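Local coordinates for carboxysome shell vertex protein CcmL (Nostoc sp., PDB 4N8X), which probably forms the pentameric vertices of the carboxysome shell, adding curvature to the layer that encloses RuBisCO, at residues I3-G8 with G51-V56; V22-L27 with Y40-D45; I58-A63 with P74-V79. One frame throughout, in Å; residues are numbered along the deposited sequence.

Interaction 1 of 3, residues I3-G8 with G51-V56; sequences IAKVRG and GFDEWV
With CG anti to the backbone N (chi1 -178°) and every later torsion extended, K5 sends a straight chain past W55, whose indole is set beside its own backbone N by a chi1 of -73°. CB and CG of K5 pass the pyrrole end of the indole, K5 CG lying 4.0 Å from W55 CD1. Further out, K5 CE comes to 3.6 Å from D53 OD1, while the ammonium stays beyond salt-bridge range of that carboxylate. A water accepts from W55 NE1 at 3.3 Å and, weakly, from K5 NZ, a loose link between the indole N-H and the ammonium. At the other end of the indole, I3 CG2 rests 3.6 Å from W55 CE3, and Y94 stacks on the same ring system.

The backbones make an antiparallel pairing between the strands 2-11 and 55-60 of the OB-like barrel of the CcmL/EutN family. A4 and V56 exchange two hydrogen bonds as a hydrogen-bonded pair, K5 and W55 form the non-hydrogen-bonded pair beside them, and V6 N reaches E54 O at 2.8 Å in a nearly straight bond (172°). A type II turn from G51 to E54 leads into the second strand. D53 N, within this turn, donates to V6 O at 2.7 Å, and V6 CB sits against G51 O. The turn is also held by its own acid: G51 N donates to E54 OE1 at 2.7 Å, from above the carboxylate plane.

F52 lays its ring edge against R7 O and the CA of G8, where R7 and G8 together face L26 in a classic beta bulge. The bent R7 chain brings NE near D53 OD1, but its salt bridge is with E89 of a neighbouring subunit, and its NH2 bonds Q28.

Interaction 2 of 3, residues V22-L27 with Y40-D45; sequences VKLLLL and YEVAAD
The L25 side chain crosses that of D45 at a slant. Its CB lies near A43 O, its CG packs against D45 CB at 3.9 Å, and its CD1 ends 3.4 Å from D45 OD2. A chi1 of -64° puts CG beside the backbone N, on the side from which D45 comes. The D45 carboxylate is well occupied: OD1 accepts from the amides of V48 and G49, and OD2 from that of A50. A water also donates to D45 OD2 and accepts from K23 NZ at 2.8 Å, bridging two charges too far apart to pair directly.

On the sheet face that carries L25 and A43, L27 CD1 touches A43 CB at 3.6 Å. On the face of L24, V42 and L26, L24 CB meets V42 CG1; the end of L26 reaches the Y40 ring, CD1 lying 4.0 Å from Y40 CD2. Five backbone hydrogen bonds tie the segments, from D45 N to K23 O at one end to the reciprocal pair of L27 and E41 at the other; L25 N to A43 O, at 2.9 Å, is almost straight (177°).

Strands 24-30 and 39-44 run antiparallel here, their short axes 151° apart. L24 and L26 bond on to strand 2-11, while A44 bonds to A77 and V79 of strand 77-88, and V42 makes backbone hydrogen bonds to a neighbouring subunit.

Interaction 3 of 3, residues I58-A63 with P74-V79; sequences ISRGSA and PVDAAV
G61 N donates to D76 O at 2.7 Å, from above the carbonyl plane; R60 CG packs tightly against the same oxygen, at 2.9 Å. R60 CG is anti to the backbone N (chi1 -173°), and a bend at chi2 (109°) turns the chain alongside D76, both side chains pointing the same way. R60 NH2 forms a salt bridge to D76 OD2 at 2.8 Å, although the hydrogen bond within it is weak (117°), and D76 OD1 stands over one guanidinium face.

Next to this pair along the strands, 55-60 and 77-88 of the barrel continue antiparallel. S59 and A78 are a hydrogen-bonded pair with two bonds of 3.0 Å each, flanked by I58 with V79 and R60 with A77. A77 CB touches R60 CD, and also I58 CG2 at 4.0 Å.

An alanine in place of R60 would probably leave D76 OD2 without its charged partner in this chain and open a gap beside D76 O and A77 CB. The D76 carboxylate also accepts from the backbone N of R60 and of M1 in a neighbouring subunit, while S59 OG bonds P74 O of a third copy, joining successive subunits of the pentamer.

Overall arrangement
All three interactions lie in one antiparallel sheet, in which strands 39-44, 24-30, 2-11, 55-60 and 77-88 follow one another. Interaction 2 falls in the chain between the two segments of interaction 1, and interaction 3 comes after both. The centres of interactions 1 and 2 are about 10 Å apart, as are those of 2 and 3, with about 16 Å between 1 and 3. Strands 2-11 and 24-30 link the first two, and strand 55-60 serves interactions 1 and 3. Backbone hydrogen bonds from A44 to A77 and V79 join strand 39-44 to strand 77-88, closing the sheet into a barrel. Each contact also reaches neighbouring subunits, so the strands that form the barrel also contribute to the subunit interfaces of the pentamer.

Interaction 1 of 3, residues I3-G8 with G51-V56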
loop_
_atom_site.group_PDB
_atom_site.type_symbol
_atom_site.label_atom_id
_atom_site.label_comp_id
_atom_site.label_asym_id
_atom_site.label_seq_id
_atom_site.Cartn_x
_atom_site.Cartn_y
_atom_site.Cartn_z
ATOM N N ILE A 3 1.009 11.796 -9.898
ATOM C CA ILE A 3 1.684 12.724 -10.803
ATOM C C ILE A 3 2.995 13.125 -10.139
ATOM O O ILE A 3 3.022 13.385 -8.942
ATOM C CB ILE A 3 0.788 13.996 -10.985
ATOM C CG1 ILE A 3 -0.522 13.605 -11.648
ATOM C CG2 ILE A 3 1.464 15.115 -11.843
ATOM C CD1 ILE A 3 -1.605 14.612 -11.427
ATOM N N ALA A 4 4.082 13.154 -10.891
ATOM C CA ALA A 4 5.377 13.551 -10.345
ATOM C C ALA A 4 6.200 14.250 -11.422
ATOM O O ALA A 4 5.870 14.162 -12.586
ATOM C CB ALA A 4 6.105 12.347 -9.805
ATOM N N LYS A 5 7.263 14.946 -11.020
ATOM C CA LYS A 5 8.134 15.674 -11.944
ATOM C C LYS A 5 9.508 15.015 -11.944
ATOM O O LYS A 5 10.079 14.694 -10.882
ATOM C CB LYS A 5 8.238 17.145 -11.508
ATOM C CG LYS A 5 9.084 18.088 -12.380
ATOM C CD LYS A 5 9.265 19.446 -11.630
ATOM C CE LYS A 5 10.042 20.481 -12.456
ATOM N NZ LYS A 5 10.243 21.799 -11.719
ATOM N N VAL A 6 10.029 14.782 -13.134
ATOM C CA VAL A 6 11.344 14.166 -13.296
ATOM C C VAL A 6 12.414 15.151 -12.876
ATOM O O VAL A 6 12.603 16.199 -13.489
ATOM C CB VAL A 6 11.589 13.739 -14.757
ATOM C CG1 VAL A 6 13.000 13.141 -14.913
ATOM C CG2 VAL A 6 10.555 12.672 -15.146
ATOM N N ARG A 7 13.161 14.790 -11.848
ATOM C CA ARG A 7 14.197 15.670 -11.351
ATOM C C ARG A 7 15.604 15.182 -11.715
ATOM O O ARG A 7 16.501 15.996 -11.967
ATOM C CB ARG A 7 14.031 15.863 -9.820
ATOM C CG ARG A 7 12.774 16.610 -9.407
ATOM C CD ARG A 7 12.671 17.998 -10.088
ATOM N NE ARG A 7 13.903 18.797 -9.989
ATOM C CZ ARG A 7 14.267 19.470 -8.908
ATOM N NH1 ARG A 7 15.385 20.173 -8.912
ATOM N NH2 ARG A 7 13.509 19.428 -7.804
ATOM N N GLY A 8 15.795 13.868 -11.809
ATOM C CA GLY A 8 17.137 13.368 -12.026
ATOM C C GLY A 8 17.233 11.854 -12.069
ATOM O O GLY A 8 16.232 11.153 -12.236
ATOM N N GLY A 51 12.074 12.938 -19.849
ATOM C CA GLY A 51 13.275 13.756 -19.829
ATOM C C GLY A 51 13.221 14.688 -18.656
ATOM O O GLY A 51 12.252 14.640 -17.902
ATOM N N PHE A 52 14.228 15.553 -18.502
ATOM C CA PHE A 52 14.269 16.410 -17.314
ATOM C C PHE A 52 13.054 17.308 -17.184
ATOM O O PHE A 52 12.639 17.929 -18.157
ATOM C CB PHE A 52 15.518 17.289 -17.314
ATOM C CG PHE A 52 16.759 16.553 -16.946
ATOM C CD1 PHE A 52 16.880 15.981 -15.697
ATOM C CD2 PHE A 52 17.796 16.409 -17.862
ATOM C CE1 PHE A 52 18.040 15.288 -15.337
ATOM C CE2 PHE A 52 18.955 15.722 -17.513
ATOM C CZ PHE A 52 19.070 15.152 -16.239
ATOM N N ASP A 53 12.504 17.371 -15.966
ATOM C CA ASP A 53 11.472 18.343 -15.605
ATOM C C ASP A 53 10.128 18.106 -16.256
ATOM O O ASP A 53 9.214 18.891 -16.072
ATOM C CB ASP A 53 11.961 19.771 -15.887
ATOM C CG ASP A 53 13.148 20.128 -15.036
ATOM O OD1 ASP A 53 13.215 19.635 -13.890
ATOM O OD2 ASP A 53 14.030 20.838 -15.519
ATOM N N GLU A 54 9.987 16.998 -16.977
ATOM C CA GLU A 54 8.668 16.576 -17.437
ATOM C C GLU A 54 7.830 16.070 -16.255
ATOM O O GLU A 54 8.371 15.546 -15.278
ATOM C CB GLU A 54 8.818 15.484 -18.502
ATOM C CG GLU A 54 9.234 16.076 -19.847
ATOM C CD GLU A 54 9.270 15.061 -20.978
ATOM O OE1 GLU A 54 9.714 13.935 -20.727
ATOM O OE2 GLU A 54 8.861 15.398 -22.108
ATOM N N TRP A 55 6.512 16.268 -16.354
ATOM C CA TRP A 55 5.524 15.613 -15.514
ATOM C C TRP A 55 5.155 14.233 -16.073
ATOM O O TRP A 55 4.927 14.051 -17.273
ATOM C CB TRP A 55 4.268 16.491 -15.416
ATOM C CG TRP A 55 4.456 17.724 -14.544
ATOM C CD1 TRP A 55 5.621 18.401 -14.314
ATOM C CD2 TRP A 55 3.437 18.406 -13.791
ATOM N NE1 TRP A 55 5.389 19.481 -13.459
ATOM C CE2 TRP A 55 4.063 19.500 -13.128
ATOM C CE3 TRP A 55 2.063 18.212 -13.629
ATOM C CZ2 TRP A 55 3.355 20.391 -12.307
ATOM C CZ3 TRP A 55 1.355 19.108 -12.791
ATOM C CH2 TRP A 55 2.013 20.179 -12.155
ATOM N N VAL A 56 5.058 13.262 -15.184
ATOM C CA VAL A 56 4.809 11.900 -15.588
ATOM C C VAL A 56 3.792 11.300 -14.611
ATOM O O VAL A 56 3.576 11.845 -13.536
ATOM C CB VAL A 56 6.115 11.081 -15.524
ATOM C CG1 VAL A 56 7.119 11.614 -16.550
ATOM C CG2 VAL A 56 6.725 11.161 -14.113
HETATM O O HOH W 1 7.272 22.085 -12.917
#

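Interaction 2 of 3, residues V22-L27 with Y40-D45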
loop_
_atom_site.group_PDB
_atom_site.type_symbol
_atom_site.label_atom_id
_atom_site.label_comp_id
_atom_site.label_asym_id
_atom_site.label_seq_id
_atom_site.Cartn_x
_atom_site.Cartn_y
_atom_site.Cartn_z
ATOM N N VAL A 22 18.105 -1.342 -15.997
ATOM C CA VAL A 22 16.936 -0.549 -15.653
ATOM C C VAL A 22 17.277 0.900 -15.252
ATOM O O VAL A 22 17.966 1.141 -14.240
ATOM C CB VAL A 22 16.201 -1.215 -14.493
ATOM C CG1 VAL A 22 14.955 -0.406 -14.115
ATOM C CG2 VAL A 22 15.865 -2.668 -14.857
ATOM N N LYS A 23 16.797 1.862 -16.030
ATOM C CA LYS A 23 16.985 3.278 -15.706
ATOM C C LYS A 23 16.161 3.626 -14.476
ATOM O O LYS A 23 14.952 3.299 -14.409
ATOM C CB LYS A 23 16.540 4.151 -16.884
ATOM C CG LYS A 23 16.507 5.641 -16.590
ATOM C CD LYS A 23 15.917 6.360 -17.762
ATOM C CE LYS A 23 16.849 6.381 -18.933
ATOM N NZ LYS A 23 16.197 6.991 -20.144
ATOM N N LEU A 24 16.782 4.280 -13.492
ATOM C CA LEU A 24 16.058 4.722 -12.287
ATOM C C LEU A 24 16.023 6.234 -12.260
ATOM O O LEU A 24 17.070 6.885 -12.390
ATOM C CB LEU A 24 16.787 4.236 -11.046
ATOM C CG LEU A 24 16.984 2.727 -11.124
ATOM C CD1 LEU A 24 18.035 2.301 -10.139
ATOM C CD2 LEU A 24 15.640 2.083 -10.789
ATOM N N LEU A 25 14.824 6.791 -12.107
ATOM C CA LEU A 25 14.641 8.247 -12.078
ATOM C C LEU A 25 14.270 8.739 -10.691
ATOM O O LEU A 25 13.503 8.077 -9.988
ATOM C CB LEU A 25 13.505 8.648 -13.012
ATOM C CG LEU A 25 13.744 8.344 -14.502
ATOM C CD1 LEU A 25 12.635 8.985 -15.345
ATOM C CD2 LEU A 25 15.101 8.846 -14.937
ATOM N N LEU A 26 14.765 9.916 -10.307
ATOM C CA LEU A 26 14.338 10.556 -9.042
ATOM C C LEU A 26 13.204 11.513 -9.393
ATOM O O LEU A 26 13.378 12.448 -10.206
ATOM C CB LEU A 26 15.502 11.352 -8.424
ATOM C CG LEU A 26 15.207 12.195 -7.168
ATOM C CD1 LEU A 26 14.865 11.304 -5.937
ATOM C CD2 LEU A 26 16.375 13.071 -6.904
ATOM N N LEU A 27 12.049 11.292 -8.772
ATOM C CA LEU A 27 10.832 12.060 -9.061
ATOM C C LEU A 27 10.344 12.850 -7.835
ATOM O O LEU A 27 10.488 12.388 -6.707
ATOM C CB LEU A 27 9.752 11.081 -9.516
ATOM C CG LEU A 27 10.262 10.157 -10.641
ATOM C CD1 LEU A 27 9.188 9.145 -11.049
ATOM C CD2 LEU A 27 10.615 10.942 -11.861
ATOM N N TYR A 40 9.670 12.775 -2.471
ATOM C CA TYR A 40 10.323 12.243 -3.659
ATOM C C TYR A 40 10.238 10.712 -3.672
ATOM O O TYR A 40 10.009 10.091 -2.648
ATOM C CB TYR A 40 11.797 12.636 -3.669
ATOM C CG TYR A 40 12.061 14.113 -3.937
ATOM C CD1 TYR A 40 11.772 15.075 -2.974
ATOM C CD2 TYR A 40 12.629 14.544 -5.154
ATOM C CE1 TYR A 40 12.029 16.434 -3.202
ATOM C CE2 TYR A 40 12.882 15.918 -5.384
ATOM C CZ TYR A 40 12.572 16.844 -4.402
ATOM O OH TYR A 40 12.812 18.197 -4.584
ATOM N N GLU A 41 10.445 10.119 -4.828
ATOM C CA GLU A 41 10.554 8.672 -4.917
ATOM C C GLU A 41 11.385 8.314 -6.112
ATOM O O GLU A 41 11.666 9.179 -6.938
ATOM C CB GLU A 41 9.190 7.996 -4.964
ATOM C CG GLU A 41 8.362 8.189 -6.208
ATOM C CD GLU A 41 6.929 7.662 -5.982
ATOM O OE1 GLU A 41 6.361 7.924 -4.905
ATOM O OE2 GLU A 41 6.383 6.960 -6.852
ATOM N N VAL A 42 11.783 7.043 -6.190
ATOM C CA VAL A 42 12.572 6.551 -7.313
ATOM C C VAL A 42 11.715 5.572 -8.061
ATOM O O VAL A 42 11.160 4.661 -7.442
ATOM C CB VAL A 42 13.846 5.861 -6.805
ATOM C CG1 VAL A 42 14.745 5.403 -7.984
ATOM C CG2 VAL A 42 14.594 6.808 -5.878
ATOM N N ALA A 43 11.600 5.759 -9.385
ATOM C CA ALA A 43 10.806 4.857 -10.228
ATOM C C ALA A 43 11.638 4.352 -11.408
ATOM O O ALA A 43 12.503 5.063 -11.911
ATOM C CB ALA A 43 9.534 5.585 -10.762
ATOM N N ALA A 44 11.316 3.158 -11.891
ATOM C CA ALA A 44 11.956 2.613 -13.074
ATOM C C ALA A 44 11.361 3.302 -14.297
ATOM O O ALA A 44 10.164 3.622 -14.343
ATOM C CB ALA A 44 11.725 1.096 -13.146
ATOM N N ASP A 45 12.187 3.551 -15.302
ATOM C CA ASP A 45 11.648 4.111 -16.539
ATOM C C ASP A 45 12.291 3.394 -17.706
ATOM O O ASP A 45 13.133 3.928 -18.388
ATOM C CB ASP A 45 11.906 5.609 -16.619
ATOM C CG ASP A 45 11.414 6.243 -17.958
ATOM O OD1 ASP A 45 10.710 5.569 -18.749
ATOM O OD2 ASP A 45 11.727 7.438 -18.230
HETATM O O HOH W 2 14.166 8.556 -18.963
HETATM O O HOH W 3 13.554 4.979 -20.893
#

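Interaction 3 of 3, residues I58-A63 with P74-V79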
loop_
_atom_site.group_PDB
_atom_site.type_symbol
_atom_site.label_atom_id
_atom_site.label_comp_id
_atom_site.label_asym_id
_atom_site.label_seq_id
_atom_site.Cartn_x
_atom_site.Cartn_y
_atom_site.Cartn_z
ATOM N N ILE A 58 3.147 7.931 -12.345
ATOM C CA ILE A 58 3.822 6.805 -11.710
ATOM C C ILE A 58 2.763 5.771 -11.288
ATOM O O ILE A 58 1.778 6.123 -10.655
ATOM C CB ILE A 58 4.497 7.267 -10.431
ATOM C CG1 ILE A 58 5.569 8.354 -10.700
ATOM C CG2 ILE A 58 5.214 6.074 -9.744
ATOM C CD1 ILE A 58 6.280 8.789 -9.358
ATOM N N SER A 59 2.965 4.501 -11.649
ATOM C CA SER A 59 2.165 3.402 -11.124
ATOM C C SER A 59 2.981 2.719 -10.057
ATOM O O SER A 59 4.191 2.498 -10.251
ATOM C CB SER A 59 1.828 2.430 -12.256
ATOM O OG SER A 59 0.712 2.914 -12.975
ATOM N N ARG A 60 2.352 2.383 -8.932
ATOM C CA ARG A 60 3.105 1.779 -7.804
ATOM C C ARG A 60 2.590 0.390 -7.484
ATOM O O ARG A 60 1.457 0.033 -7.867
ATOM C CB ARG A 60 3.106 2.714 -6.545
ATOM C CG ARG A 60 4.019 2.268 -5.297
ATOM C CD ARG A 60 5.335 3.123 -4.992
ATOM N NE ARG A 60 6.268 2.473 -4.036
ATOM C CZ ARG A 60 7.402 2.997 -3.515
ATOM N NH1 ARG A 60 7.836 4.230 -3.805
ATOM N NH2 ARG A 60 8.136 2.252 -2.671
ATOM N N GLY A 61 3.411 -0.418 -6.811
ATOM C CA GLY A 61 3.012 -1.770 -6.450
ATOM C C GLY A 61 3.204 -2.703 -7.636
ATOM O O GLY A 61 3.966 -2.376 -8.547
ATOM N N SER A 62 2.490 -3.824 -7.653
ATOM C CA SER A 62 2.612 -4.835 -8.734
ATOM C C SER A 62 2.290 -4.266 -10.121
ATOM O O SER A 62 2.751 -4.802 -11.123
ATOM C CB SER A 62 1.775 -6.108 -8.451
ATOM O OG SER A 62 0.380 -5.807 -8.307
ATOM N N ALA A 63 1.528 -3.170 -10.184
ATOM C CA ALA A 63 1.303 -2.480 -11.460
ATOM C C ALA A 63 2.645 -2.205 -12.170
ATOM O O ALA A 63 2.730 -2.238 -13.381
ATOM C CB ALA A 63 0.573 -1.144 -11.228
ATOM N N PRO A 74 12.370 -6.399 -9.148
ATOM C CA PRO A 74 11.848 -5.848 -7.873
ATOM C C PRO A 74 11.651 -4.367 -7.939
ATOM O O PRO A 74 12.345 -3.586 -7.276
ATOM C CB PRO A 74 12.944 -6.204 -6.853
ATOM C CG PRO A 74 14.223 -6.318 -7.681
ATOM C CD PRO A 74 13.777 -6.836 -9.047
ATOM N N VAL A 75 10.645 -3.971 -8.710
ATOM C CA VAL A 75 10.327 -2.575 -8.893
ATOM C C VAL A 75 8.900 -2.391 -8.399
ATOM O O VAL A 75 8.016 -3.211 -8.678
ATOM C CB VAL A 75 10.461 -2.172 -10.355
ATOM C CG1 VAL A 75 11.892 -2.421 -10.820
ATOM C CG2 VAL A 75 9.537 -3.005 -11.199
ATOM N N ASP A 76 8.686 -1.336 -7.625
ATOM C CA ASP A 76 7.365 -1.111 -7.075
ATOM C C ASP A 76 6.887 0.249 -7.495
ATOM O O ASP A 76 5.897 0.738 -6.955
ATOM C CB ASP A 76 7.397 -1.210 -5.543
ATOM C CG ASP A 76 8.424 -0.266 -4.913
ATOM O OD1 ASP A 76 9.038 0.530 -5.663
ATOM O OD2 ASP A 76 8.602 -0.322 -3.666
ATOM N N ALA A 77 7.614 0.872 -8.438
ATOM C CA ALA A 77 7.254 2.189 -8.996
ATOM C C ALA A 77 7.857 2.323 -10.373
ATOM O O ALA A 77 9.044 2.001 -10.567
ATOM C CB ALA A 77 7.713 3.383 -8.071
ATOM N N ALA A 78 7.001 2.674 -11.337
ATOM C CA ALA A 78 7.381 2.784 -12.738
ATOM C C ALA A 78 6.744 4.029 -13.377
ATOM O O ALA A 78 5.591 4.382 -13.078
ATOM C CB ALA A 78 7.003 1.467 -13.526
ATOM N N VAL A 79 7.493 4.663 -14.273
ATOM C CA VAL A 79 6.949 5.713 -15.114
ATOM C C VAL A 79 6.089 5.086 -16.210
ATOM O O VAL A 79 6.524 4.181 -16.893
ATOM C CB VAL A 79 8.080 6.589 -15.676
ATOM C CG1 VAL A 79 7.554 7.554 -16.740
ATOM C CG2 VAL A 79 8.762 7.345 -14.531
#